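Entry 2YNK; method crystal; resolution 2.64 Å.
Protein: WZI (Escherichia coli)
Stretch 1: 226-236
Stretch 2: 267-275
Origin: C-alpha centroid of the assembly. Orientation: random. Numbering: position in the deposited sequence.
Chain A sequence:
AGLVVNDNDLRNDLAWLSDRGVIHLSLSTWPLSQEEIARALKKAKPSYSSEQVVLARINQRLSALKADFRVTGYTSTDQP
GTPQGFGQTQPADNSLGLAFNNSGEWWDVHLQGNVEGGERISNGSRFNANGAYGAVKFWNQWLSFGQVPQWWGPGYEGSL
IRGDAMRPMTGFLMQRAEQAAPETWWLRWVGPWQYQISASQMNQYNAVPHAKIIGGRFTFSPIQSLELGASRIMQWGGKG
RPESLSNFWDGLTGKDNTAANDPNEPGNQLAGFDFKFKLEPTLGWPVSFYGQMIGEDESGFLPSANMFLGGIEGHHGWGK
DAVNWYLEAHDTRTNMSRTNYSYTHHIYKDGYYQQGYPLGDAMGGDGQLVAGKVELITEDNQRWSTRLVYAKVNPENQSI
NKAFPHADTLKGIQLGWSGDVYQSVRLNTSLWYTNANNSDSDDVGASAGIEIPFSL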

# COMPACT_ATOMS: atom_id res chain seq x y z
N LEU A 226 -12.90 16.14 -3.74
CA LEU A 226 -13.23 15.14 -2.72
C LEU A 226 -13.29 13.74 -3.32
O LEU A 226 -14.01 13.51 -4.29
N GLU A 227 -12.53 12.82 -2.72
CA GLU A 227 -12.66 11.39 -3.00
C GLU A 227 -13.24 10.70 -1.77
O GLU A 227 -12.87 11.03 -0.65
N LEU A 228 -14.17 9.78 -1.99
CA LEU A 228 -14.77 9.02 -0.89
C LEU A 228 -14.59 7.54 -1.13
O LEU A 228 -14.84 7.04 -2.22
N GLY A 229 -14.15 6.83 -0.09
CA GLY A 229 -13.95 5.39 -0.16
C GLY A 229 -14.75 4.60 0.85
O GLY A 229 -15.02 5.07 1.97
N ALA A 230 -15.14 3.40 0.45
CA ALA A 230 -15.75 2.43 1.33
C ALA A 230 -15.06 1.08 1.07
O ALA A 230 -14.70 0.77 -0.07
N SER A 231 -14.84 0.30 2.12
CA SER A 231 -14.25 -1.02 1.95
C SER A 231 -14.64 -1.99 3.05
O SER A 231 -14.84 -1.60 4.22
N ARG A 232 -14.74 -3.26 2.66
CA ARG A 232 -15.14 -4.32 3.55
C ARG A 232 -14.28 -5.57 3.31
O ARG A 232 -13.92 -5.88 2.18
N ILE A 233 -13.94 -6.25 4.39
CA ILE A 233 -13.16 -7.49 4.35
C ILE A 233 -13.81 -8.50 5.28
O ILE A 233 -14.20 -8.16 6.39
N MSE A 234 -13.93 -9.75 4.83
CA MSE A 234 -14.33 -10.81 5.76
C MSE A 234 -13.33 -11.94 5.76
O MSE A 234 -12.86 -12.39 4.72
N GLN A 235 -12.98 -12.38 6.97
CA GLN A 235 -12.12 -13.54 7.17
C GLN A 235 -13.05 -14.74 7.31
O GLN A 235 -13.85 -14.80 8.23
N TRP A 236 -12.93 -15.69 6.39
CA TRP A 236 -13.98 -16.69 6.18
C TRP A 236 -13.39 -17.99 5.69
O TRP A 236 -12.30 -18.01 5.14
N GLY A 267 -17.95 -15.77 9.74
CA GLY A 267 -16.60 -15.22 9.60
C GLY A 267 -16.24 -14.07 10.55
O GLY A 267 -16.94 -13.83 11.53
N ASN A 268 -15.12 -13.40 10.26
CA ASN A 268 -14.70 -12.16 10.94
C ASN A 268 -14.64 -11.00 9.93
O ASN A 268 -14.00 -11.12 8.90
N GLN A 269 -15.28 -9.88 10.27
CA GLN A 269 -15.43 -8.75 9.36
C GLN A 269 -14.58 -7.55 9.78
O GLN A 269 -14.32 -7.34 10.98
N LEU A 270 -14.14 -6.79 8.78
CA LEU A 270 -13.63 -5.44 8.96
C LEU A 270 -14.25 -4.55 7.88
O LEU A 270 -14.43 -4.97 6.75
N ALA A 271 -14.59 -3.31 8.23
CA ALA A 271 -15.30 -2.43 7.31
C ALA A 271 -15.19 -0.97 7.73
O ALA A 271 -15.22 -0.66 8.92
N GLY A 272 -15.04 -0.08 6.76
CA GLY A 272 -14.96 1.33 7.04
C GLY A 272 -14.87 2.23 5.82
O GLY A 272 -15.00 1.78 4.69
N PHE A 273 -14.63 3.51 6.07
CA PHE A 273 -14.61 4.54 5.03
C PHE A 273 -13.30 5.30 5.06
O PHE A 273 -12.61 5.35 6.08
N ASP A 274 -12.98 5.90 3.92
CA ASP A 274 -11.85 6.81 3.81
C ASP A 274 -12.22 8.01 2.95
O ASP A 274 -13.20 7.97 2.21
N PHE A 275 -11.45 9.09 3.08
CA PHE A 275 -11.63 10.26 2.22
C PHE A 275 -10.29 10.94 1.97
O PHE A 275 -9.33 10.77 2.73

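What sets the side chains beside one another as stretch 1 begins? The two strands run antiparallel and are joined by backbone hydrogen bonds, so paired residues send their side chains to the same face of the sheet, and neighbours along a strand alternate between faces. Little side-chain contact is made at the start: Leu 226 (t, p) and Glu 227 (t, t) have CA-to-CB bonds that point sideways, and the Glu 227 carboxylate finds its hydrogen bonds elsewhere in the structure. Leu 228, with chi1 m and chi2 t, is the first to pack, its CD2 lying 3.9 Å from CB of Phe 275. The ring of Phe 275, with chi1 p, leads away from stretch 1, so this contact is made at the base of the side chain.

How does the sheet accommodate Asp 274 opposite a glycine? Gly 229 and Asp 274 form a hydrogen-bonded pair, with Gly 229 N to Asp 274 O at 2.7 Å and Asp 274 N to Gly 229 O at 2.9 Å. The Asp 274 side chain, its chi1 between wells at 29°, brings its end nearer to stretch 1. It occupies the space that a side chain on Gly 229 would need: an ideal CB there would lie 2.1 Å from Asp 274 OD2, a clash. Both carboxylate oxygens are hydrogen-bonded elsewhere in the structure. On the other face, Ala 230 CB meets Phe 273 CD1 at 3.8 Å. Phe 273, with chi1 m, offers its ring edge to this methyl group, and the aromatic ring remains on the surface.

What do Ser 231 and Arg 232 find across the strand? Ser 231, chi1 p, shares the face of Asp 274; its OG stands 3.9 Å from Asp 274 OD1 and is hydrogen-bonded elsewhere in the structure. Its direct partner, Gly 272, has no side chain to pack against it. Arg 232 lies on the face of Ala 230, with its first three chi angles all t. This extended chain passes Ala 271, with Arg 232 CG 4.0 Å from Ala 271 CB, and reaches Gln 269, where Arg 232 NH1 lies 3.5 Å from Gln 269 CG. The approach to that methylene is oblique.

How does the packing close toward the end of stretch 1? Ile 233, its chi1 between wells at -92°, and Leu 270, m then p, lie on the same face, but their CB atoms are 4.5 Å apart and the end of Ile 233 leads away, so the apolar contact is loose. Selenomethionine Met 234, chi1 p and chi2 t, also carries its end away from stretch 2. Gln 269 (m, p) nevertheless folds back to it, with Gln 269 OE1 3.3 Å from Met 234 CB. Gln 235 and Asn 268, both with chi1 t, bring their amides together on the face of Ile 233, with Gln 235 NE2 3.3 Å from Asn 268 OD1. The CA-to-CB bond of Trp 236 points sideways, and the side chain makes no close contact with stretch 2.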

# COMPACT_ATOMS: atom_id res chain seq x y z
CB LEU A 226 -14.58 15.48 -2.09
CG LEU A 226 -15.10 14.52 -1.01
CD1 LEU A 226 -14.37 14.72 0.30
CD2 LEU A 226 -16.59 14.73 -0.83
CB GLU A 227 -11.32 10.78 -3.36
CG GLU A 227 -11.34 9.27 -3.47
CD GLU A 227 -10.29 8.71 -4.41
OE1 GLU A 227 -10.54 8.74 -5.63
OE2 GLU A 227 -9.23 8.26 -3.93
CB LEU A 228 -16.26 9.31 -0.76
CG LEU A 228 -16.65 10.73 -0.36
CD1 LEU A 228 -18.16 10.83 -0.27
CD2 LEU A 228 -16.00 11.11 0.96
CB ALA A 230 -17.24 2.33 1.06
CB SER A 231 -12.73 -0.93 1.80
OG SER A 231 -12.16 0.04 2.66
CB ARG A 232 -16.63 -4.60 3.32
CG ARG A 232 -17.27 -5.56 4.31
CD ARG A 232 -18.78 -5.58 4.11
NE ARG A 232 -19.38 -6.88 4.45
CZ ARG A 232 -19.69 -7.28 5.68
NH1 ARG A 232 -19.43 -6.52 6.75
NH2 ARG A 232 -20.24 -8.47 5.86
CB ILE A 233 -11.72 -7.24 4.85
CG1 ILE A 233 -10.79 -6.90 3.70
CG2 ILE A 233 -11.17 -8.47 5.56
CD1 ILE A 233 -10.48 -8.06 2.79
CB MSE A 234 -15.75 -11.32 5.53
CG MSE A 234 -16.02 -11.74 4.11
SE MSE A 234 -17.72 -12.74 4.06
CE MSE A 234 -18.23 -12.11 2.26
CB GLN A 235 -11.29 -13.33 8.43
CG GLN A 235 -10.01 -14.13 8.51
CD GLN A 235 -9.09 -13.66 9.63
OE1 GLN A 235 -7.93 -14.08 9.71
NE2 GLN A 235 -9.60 -12.79 10.49
CB TRP A 236 -14.99 -16.11 5.19
CG TRP A 236 -16.11 -17.03 4.77
CD1 TRP A 236 -17.33 -17.22 5.40
CD2 TRP A 236 -16.14 -17.90 3.61
NE1 TRP A 236 -18.09 -18.14 4.72
CE2 TRP A 236 -17.42 -18.59 3.64
CE3 TRP A 236 -15.25 -18.19 2.58
CZ2 TRP A 236 -17.79 -19.51 2.68
CZ3 TRP A 236 -15.62 -19.12 1.61
CH2 TRP A 236 -16.86 -19.76 1.65
CB ASN A 268 -13.33 -12.33 11.59
CG ASN A 268 -12.78 -11.05 12.20
OD1 ASN A 268 -11.57 -10.87 12.26
ND2 ASN A 268 -13.65 -10.17 12.68
CB GLN A 269 -16.90 -8.32 9.27
CG GLN A 269 -17.78 -9.15 8.33
CD GLN A 269 -18.02 -10.56 8.84
OE1 GLN A 269 -17.61 -11.55 8.20
NE2 GLN A 269 -18.69 -10.67 9.99
CB LEU A 270 -12.11 -5.39 8.89
CG LEU A 270 -11.37 -5.80 10.17
CD1 LEU A 270 -11.14 -7.30 10.19
CD2 LEU A 270 -10.06 -5.06 10.31
CB ALA A 271 -16.76 -2.85 7.20
CB PHE A 273 -15.76 5.52 5.22
CG PHE A 273 -17.10 4.87 5.41
CD1 PHE A 273 -17.72 4.22 4.37
CD2 PHE A 273 -17.74 4.92 6.64
CE1 PHE A 273 -18.96 3.62 4.53
CE2 PHE A 273 -18.97 4.32 6.82
CZ PHE A 273 -19.59 3.66 5.76
CB ASP A 274 -10.60 6.10 3.25
CG ASP A 274 -10.94 4.94 2.32
OD1 ASP A 274 -11.41 3.87 2.81
OD2 ASP A 274 -10.71 5.07 1.10
CB PHE A 275 -12.60 11.27 2.86
CG PHE A 275 -11.96 12.14 3.90
CD1 PHE A 275 -11.33 13.33 3.54
CD2 PHE A 275 -11.95 11.76 5.24
CE1 PHE A 275 -10.72 14.12 4.49
CE2 PHE A 275 -11.33 12.55 6.20
CZ PHE A 275 -10.72 13.73 5.83